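Local coordinates for DUF1611 domain-containing protein (Anabaena variabilis, PDB 2OBN) that is of unknown function but joins a Rossmann-like domain to a P-loop domain of the NTPase clan, which suggests that it binds a nucleotide, at residues A99-M104 with N121-P126; V302-N307 with L329-V334. The protein carries 2 engineered substitutions. One frame throughout, in Å; residues are numbered along the deposited sequence.

Contact 1: residues A99-M104 with N121-P126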
ATOM      1  N   ALA B  99      -5.862   0.934 -34.184  1.00 38.91           N
ATOM      2  CA  ALA B  99      -6.057   2.312 -33.775  1.00 38.51           C
ATOM      3  C   ALA B  99      -4.787   3.128 -34.067  1.00 38.75           C
ATOM      4  O   ALA B  99      -4.864   4.237 -34.609  1.00 38.97           O
ATOM      5  CB  ALA B  99      -6.412   2.382 -32.292  1.00 38.58           C
ATOM      6  N   LEU B 100      -3.627   2.564 -33.739  1.00 38.59           N
ATOM      7  CA  LEU B 100      -2.362   3.262 -33.944  1.00 39.20           C
ATOM      8  C   LEU B 100      -2.074   3.544 -35.411  1.00 39.65           C
ATOM      9  O   LEU B 100      -1.675   4.662 -35.755  1.00 39.35           O
ATOM     10  CB  LEU B 100      -1.196   2.514 -33.282  1.00 38.98           C
ATOM     11  CG  LEU B 100      -1.230   2.474 -31.750  1.00 40.36           C
ATOM     12  CD1 LEU B 100      -0.029   1.738 -31.217  1.00 41.91           C
ATOM     13  CD2 LEU B 100      -1.282   3.870 -31.139  1.00 42.44           C
ATOM     14  N   GLN B 101      -2.290   2.549 -36.271  1.00 40.15           N
ATOM     15  CA  GLN B 101      -2.107   2.737 -37.712  1.00 40.42           C
ATOM     16  C   GLN B 101      -3.099   3.729 -38.317  1.00 40.11           C
ATOM     17  O   GLN B 101      -2.822   4.288 -39.368  1.00 40.82           O
ATOM     18  CB  GLN B 101      -2.178   1.416 -38.478  1.00 40.92           C
ATOM     19  CG  GLN B 101      -0.968   0.523 -38.260  1.00 43.94           C
ATOM     20  CD  GLN B 101      -0.848  -0.569 -39.303  1.00 47.64           C
ATOM     21  OE1 GLN B 101       0.257  -1.036 -39.600  1.00 51.66           O
ATOM     22  NE2 GLN B 101      -1.979  -0.965 -39.887  1.00 44.38           N
ATOM     23  N   ALA B 102      -4.245   3.938 -37.666  1.00 40.37           N
ATOM     24  CA  ALA B 102      -5.234   4.926 -38.107  1.00 40.48           C
ATOM     25  C   ALA B 102      -4.923   6.369 -37.637  1.00 41.13           C
ATOM     26  O   ALA B 102      -5.721   7.269 -37.869  1.00 42.14           O
ATOM     27  CB  ALA B 102      -6.621   4.513 -37.630  1.00 39.71           C
ATOM     28  N   GLY B 103      -3.783   6.596 -36.984  1.00 41.39           N
ATOM     29  CA  GLY B 103      -3.414   7.929 -36.495  1.00 41.14           C
ATOM     30  C   GLY B 103      -4.054   8.324 -35.171  1.00 41.19           C
ATOM     31  O   GLY B 103      -4.152   9.511 -34.867  1.00 41.15           O
HETATM   32  N   MSE B 104      -4.473   7.340 -34.379  1.00 39.92           N
HETATM   33  CA  MSE B 104      -5.120   7.616 -33.106  1.00 40.05           C
HETATM   34  C   MSE B 104      -4.139   7.505 -31.944  1.00 39.43           C
HETATM   35  O   MSE B 104      -3.082   6.871 -32.061  1.00 38.31           O
HETATM   36  CB  MSE B 104      -6.253   6.627 -32.858  1.00 39.66           C
HETATM   37  CG  MSE B 104      -7.335   6.610 -33.910  1.00 41.61           C
HETATM   38 SE   MSE B 104      -8.754   5.307 -33.520  0.75 43.43          SE
HETATM   39  CE  MSE B 104      -9.264   5.833 -31.844  1.00 40.40           C
ATOM     40  N   ASN B 121       5.029   1.453 -30.301  1.00 43.50           N
ATOM     41  CA  ASN B 121       5.768   2.687 -30.650  1.00 43.74           C
ATOM     42  C   ASN B 121       6.029   2.880 -32.124  1.00 42.16           C
ATOM     43  O   ASN B 121       6.028   4.012 -32.597  1.00 42.70           O
ATOM     44  CB  ASN B 121       7.127   2.770 -29.938  1.00 43.55           C
ATOM     45  CG  ASN B 121       7.018   3.347 -28.557  1.00 49.20           C
ATOM     46  OD1 ASN B 121       6.141   4.179 -28.285  1.00 55.07           O
ATOM     47  ND2 ASN B 121       7.917   2.933 -27.669  1.00 50.92           N
ATOM     48  N   ALA B 122       6.287   1.784 -32.834  1.00 41.26           N
ATOM     49  CA  ALA B 122       6.572   1.828 -34.267  1.00 40.59           C
ATOM     50  C   ALA B 122       5.369   2.307 -35.077  1.00 40.47           C
ATOM     51  O   ALA B 122       5.534   2.985 -36.092  1.00 40.73           O
ATOM     52  CB  ALA B 122       7.022   0.461 -34.751  1.00 40.14           C
ATOM     53  N   LEU B 123       4.169   1.970 -34.607  1.00 40.07           N
ATOM     54  CA  LEU B 123       2.925   2.336 -35.276  1.00 40.23           C
ATOM     55  C   LEU B 123       2.370   3.692 -34.843  1.00 40.35           C
ATOM     56  O   LEU B 123       1.462   4.212 -35.482  1.00 39.00           O
ATOM     57  CB  LEU B 123       1.871   1.264 -35.011  1.00 40.08           C
ATOM     58  CG  LEU B 123       2.281  -0.183 -35.296  1.00 40.71           C
ATOM     59  CD1 LEU B 123       1.093  -1.102 -35.051  1.00 41.47           C
ATOM     60  CD2 LEU B 123       2.817  -0.361 -36.708  1.00 41.97           C
ATOM     61  N   LEU B 124       2.914   4.255 -33.763  1.00 41.76           N
ATOM     62  CA  LEU B 124       2.471   5.543 -33.227  1.00 42.22           C
ATOM     63  C   LEU B 124       2.898   6.704 -34.138  1.00 43.34           C
ATOM     64  O   LEU B 124       4.087   7.016 -34.262  1.00 43.38           O
ATOM     65  CB  LEU B 124       3.046   5.740 -31.823  1.00 42.17           C
ATOM     66  CG  LEU B 124       2.544   6.931 -31.011  1.00 42.12           C
ATOM     67  CD1 LEU B 124       1.044   6.809 -30.729  1.00 41.38           C
ATOM     68  CD2 LEU B 124       3.322   7.011 -29.721  1.00 42.81           C
ATOM     69  N   GLN B 125       1.912   7.349 -34.755  1.00 44.55           N
ATOM     70  CA  GLN B 125       2.147   8.438 -35.694  1.00 45.35           C
ATOM     71  C   GLN B 125       2.519   9.737 -34.987  1.00 44.87           C
ATOM     72  O   GLN B 125       2.112   9.947 -33.845  1.00 44.81           O
ATOM     73  CB  GLN B 125       0.903   8.647 -36.548  1.00 45.56           C
ATOM     74  CG  GLN B 125       0.572   7.436 -37.404  1.00 48.13           C
ATOM     75  CD  GLN B 125      -0.609   7.657 -38.340  1.00 48.86           C
ATOM     76  OE1 GLN B 125      -1.419   6.752 -38.539  1.00 57.59           O
ATOM     77  NE2 GLN B 125      -0.725   8.861 -38.902  1.00 50.00           N
ATOM     78  N   PRO B 126       3.271  10.629 -35.674  1.00 45.16           N
ATOM     79  CA  PRO B 126       3.697  11.886 -35.034  1.00 44.38           C
ATOM     80  C   PRO B 126       2.515  12.690 -34.504  1.00 43.86           C
ATOM     81  O   PRO B 126       1.457  12.748 -35.147  1.00 43.23           O
ATOM     82  CB  PRO B 126       4.423  12.645 -36.151  1.00 44.64           C
ATOM     83  CG  PRO B 126       4.075  11.946 -37.420  1.00 45.42           C
ATOM     84  CD  PRO B 126       3.724  10.541 -37.076  1.00 44.82           C
TER
HETATM   85  O   HOH W   1      -0.922   6.694 -34.063  1.00 32.64           O
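The tight half of this contact is a cluster of three leucines where the last turn of helix 92-101 meets the loop leading to strand 130-132. Leu100 and Leu123 meet at their first side-chain carbons, Leu100 CB lying 3.7 Å from Leu123 CB. Leu124 starts out pointing away, but with CG anti to its backbone N (chi1 -172°) its end swings back, so that the side chains of Leu124 and Leu100 cross obliquely, Leu124 CD1 meeting Leu100 CD2 at 3.8 Å. The backbones are close as well: Leu100 O and Leu123 O, both acceptors, are 3.2 Å apart. A water bridges the polar side of this seam. It donates to Leu100 O at 2.7 Å and to Met104 O at 3.0 Å, and accepts from Gln125 N at 3.0 Å, so three bonds hold it and tie the two backbones together. The open side is looser. There the extended, exposed chain of Gln101 runs obliquely past the tip of Leu123, with Gln101 CG 4.1 Å from Leu123 CD1. Gln125, also extended, lays the end of its chain on the backbone of the helix terminus, its CD 3.4 Å from Gly103 CA. An alanine in place of Gln125 would probably uncover Gly103 and loosen this outer side of the contact, because the carbons beyond CB that lie over the turn would be missing. Gly103 leaves the helix with a positive phi of 82°, while Gly103 N bonds back to Leu100 O and Met104 N to Ala99 O. Ala99 and Met104 turn their side chains to Leu77 of strand 76-79. The arrangement is a Schellman motif ending a helix of the Rossmann-like domain, packed against the loop that leads into the sheet's outermost strand within this chain.

Contact 2: residues V302-N307 with L329-V334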
ATOM      1  N   VAL B 302     -20.272   9.543   9.122  1.00 36.41           N
ATOM      2  CA  VAL B 302     -21.406  10.444   9.339  1.00 36.49           C
ATOM      3  C   VAL B 302     -22.702   9.970   8.744  1.00 35.90           C
ATOM      4  O   VAL B 302     -23.745  10.541   9.026  1.00 36.23           O
ATOM      5  CB  VAL B 302     -21.121  11.893   8.817  1.00 36.65           C
ATOM      6  CG1 VAL B 302     -19.930  12.494   9.543  1.00 31.95           C
ATOM      7  CG2 VAL B 302     -20.904  11.915   7.294  1.00 37.04           C
ATOM      8  N   GLY B 303     -22.633   8.940   7.914  1.00 35.97           N
ATOM      9  CA  GLY B 303     -23.802   8.415   7.249  1.00 35.58           C
ATOM     10  C   GLY B 303     -23.430   7.285   6.318  1.00 36.86           C
ATOM     11  O   GLY B 303     -22.249   7.007   6.064  1.00 35.78           O
ATOM     12  N   ILE B 304     -24.454   6.636   5.794  1.00 37.48           N
ATOM     13  CA  ILE B 304     -24.277   5.501   4.943  1.00 38.00           C
ATOM     14  C   ILE B 304     -24.897   5.763   3.582  1.00 38.21           C
ATOM     15  O   ILE B 304     -26.045   6.181   3.497  1.00 38.67           O
ATOM     16  CB  ILE B 304     -24.881   4.242   5.635  1.00 39.31           C
ATOM     17  CG1 ILE B 304     -24.047   3.920   6.885  1.00 41.94           C
ATOM     18  CG2 ILE B 304     -24.901   3.036   4.672  1.00 41.68           C
ATOM     19  CD1 ILE B 304     -24.613   2.889   7.773  1.00 47.77           C
ATOM     20  N   ALA B 305     -24.109   5.544   2.527  1.00 38.43           N
ATOM     21  CA  ALA B 305     -24.579   5.622   1.144  1.00 37.58           C
ATOM     22  C   ALA B 305     -24.921   4.185   0.691  1.00 39.00           C
ATOM     23  O   ALA B 305     -24.046   3.383   0.358  1.00 38.28           O
ATOM     24  CB  ALA B 305     -23.549   6.240   0.260  1.00 36.89           C
ATOM     25  N   LEU B 306     -26.208   3.879   0.675  1.00 38.63           N
ATOM     26  CA  LEU B 306     -26.683   2.545   0.366  1.00 39.40           C
ATOM     27  C   LEU B 306     -26.925   2.346  -1.129  1.00 38.62           C
ATOM     28  O   LEU B 306     -27.739   3.048  -1.726  1.00 37.39           O
ATOM     29  CB  LEU B 306     -27.973   2.294   1.159  1.00 38.67           C
ATOM     30  CG  LEU B 306     -28.447   0.859   1.326  1.00 41.91           C
ATOM     31  CD1 LEU B 306     -27.458   0.001   2.131  1.00 43.50           C
ATOM     32  CD2 LEU B 306     -29.816   0.873   2.012  1.00 41.46           C
ATOM     33  N   ASN B 307     -26.212   1.394  -1.733  1.00 38.29           N
ATOM     34  CA  ASN B 307     -26.406   1.078  -3.143  1.00 37.86           C
ATOM     35  C   ASN B 307     -27.573   0.091  -3.207  1.00 38.26           C
ATOM     36  O   ASN B 307     -27.446  -1.067  -2.785  1.00 36.48           O
ATOM     37  CB  ASN B 307     -25.101   0.538  -3.757  1.00 38.83           C
ATOM     38  CG  ASN B 307     -25.223   0.183  -5.247  1.00 38.93           C
ATOM     39  OD1 ASN B 307     -26.311   0.033  -5.776  1.00 40.11           O
ATOM     40  ND2 ASN B 307     -24.077   0.027  -5.915  1.00 38.93           N
ATOM     41  N   LEU B 329     -27.585   6.120  11.961  1.00 40.49           N
ATOM     42  CA  LEU B 329     -27.005   7.187  11.153  1.00 38.91           C
ATOM     43  C   LEU B 329     -27.864   7.536   9.942  1.00 38.40           C
ATOM     44  O   LEU B 329     -28.636   6.687   9.456  1.00 37.43           O
ATOM     45  CB  LEU B 329     -25.636   6.750  10.603  1.00 38.94           C
ATOM     46  CG  LEU B 329     -24.503   6.526  11.598  1.00 36.63           C
ATOM     47  CD1 LEU B 329     -23.304   5.948  10.879  1.00 39.14           C
ATOM     48  CD2 LEU B 329     -24.154   7.827  12.308  1.00 35.33           C
ATOM     49  N   PRO B 330     -27.697   8.771   9.420  1.00 37.19           N
ATOM     50  CA  PRO B 330     -28.354   9.198   8.192  1.00 37.41           C
ATOM     51  C   PRO B 330     -28.021   8.268   7.025  1.00 38.41           C
ATOM     52  O   PRO B 330     -26.904   7.746   6.948  1.00 39.11           O
ATOM     53  CB  PRO B 330     -27.746  10.572   7.929  1.00 38.14           C
ATOM     54  CG  PRO B 330     -27.299  11.051   9.242  1.00 38.48           C
ATOM     55  CD  PRO B 330     -26.885   9.855  10.009  1.00 36.73           C
ATOM     56  N   CYS B 331     -28.969   8.058   6.121  1.00 38.64           N
ATOM     57  CA  CYS B 331     -28.735   7.126   5.024  1.00 38.88           C
ATOM     58  C   CYS B 331     -29.664   7.295   3.859  1.00 37.68           C
ATOM     59  O   CYS B 331     -30.858   7.524   4.025  1.00 38.41           O
ATOM     60  CB  CYS B 331     -28.877   5.681   5.511  1.00 37.43           C
ATOM     61  SG  CYS B 331     -28.882   4.418   4.174  1.00 38.89           S
ATOM     62  N   THR B 332     -29.092   7.167   2.670  1.00 38.14           N
ATOM     63  CA  THR B 332     -29.873   7.145   1.446  1.00 37.30           C
ATOM     64  C   THR B 332     -29.024   6.577   0.322  1.00 36.09           C
ATOM     65  O   THR B 332     -27.826   6.361   0.483  1.00 32.80           O
ATOM     66  CB  THR B 332     -30.377   8.556   1.031  1.00 36.69           C
ATOM     67  OG1 THR B 332     -31.340   8.428  -0.035  1.00 35.58           O
ATOM     68  CG2 THR B 332     -29.220   9.433   0.560  1.00 36.19           C
ATOM     69  N   ASP B 333     -29.679   6.329  -0.809  1.00 38.79           N
ATOM     70  CA  ASP B 333     -29.007   5.974  -2.054  1.00 38.72           C
ATOM     71  C   ASP B 333     -28.847   7.343  -2.738  1.00 39.88           C
ATOM     72  O   ASP B 333     -29.828   7.927  -3.217  1.00 40.53           O
ATOM     73  CB  ASP B 333     -29.864   5.007  -2.871  1.00 39.31           C
ATOM     74  CG  ASP B 333     -29.166   4.539  -4.126  1.00 38.54           C
ATOM     75  OD1 ASP B 333     -28.333   5.305  -4.653  1.00 37.78           O
ATOM     76  OD2 ASP B 333     -29.452   3.423  -4.590  1.00 36.10           O
ATOM     77  N   VAL B 334     -27.626   7.865  -2.764  1.00 39.76           N
ATOM     78  CA  VAL B 334     -27.385   9.218  -3.299  1.00 41.80           C
ATOM     79  C   VAL B 334     -27.554   9.352  -4.815  1.00 43.06           C
ATOM     80  O   VAL B 334     -27.855  10.441  -5.330  1.00 44.17           O
ATOM     81  CB  VAL B 334     -26.000   9.781  -2.865  1.00 41.73           C
ATOM     82  CG1 VAL B 334     -25.858   9.712  -1.352  1.00 40.81           C
ATOM     83  CG2 VAL B 334     -24.847   9.053  -3.544  1.00 42.08           C
TER
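Leu329 opens the second segment by setting its CB 4.2 Å from Gly303 CA. Pro330 follows with its ring against a carbonyl, CD 3.4 Å from Val302 O, and its own O takes Ile304 N at 2.9 Å in a nearly straight bond (161° at the hydrogen). That same Pro330 O would crowd any side chain at Gly303. Cys331 pairs with Ile304 as a parallel bridge; its SG, anti to the backbone N, reaches across to the neighbouring strand, to Leu306 CB at 3.8 Å, on the face covered by helix 313-327. Thr332 N gives a weak bond to Ile304 O (3.3 Å), whereas Thr332 O receives Leu306 N at 3.0 Å from 43° above the carbonyl plane. Asp333 then ends the pairing: its CB lies 3.1 Å from Leu306 O, its OD2 bonds Thr308 OG1, and its OD1 caps Arg336 N at the start of helix 334-337. Val334 CG1 approaches Ala305 CB at 4.5 Å, beside Leu342 of helix 340-347. This is the closing pair of a beta-alpha-beta crossover, in which strand 301-307, helix 313-327 and strand 331-332 complete one side of the P-loop domain's parallel sheet within this chain.

The two contacts lie on opposite sides of the chain's centre, with their own centres 46 Å apart and nearest atoms about 30 Å apart. They share no element and belong to different domains. Contact 2 is the buried one: nine of its twelve touching residues are buried, and direct backbone bonds between strands carry it, with helices over both faces. Contact 1 is peripheral and only partly buried; it joins a helix end to a loop through leucine packing and a water instead of strand pairing. Their areas, 449 and 342 Å², differ less than their chemistry. Both nevertheless lie at or beside the outermost strand, within this chain, of a parallel sheet.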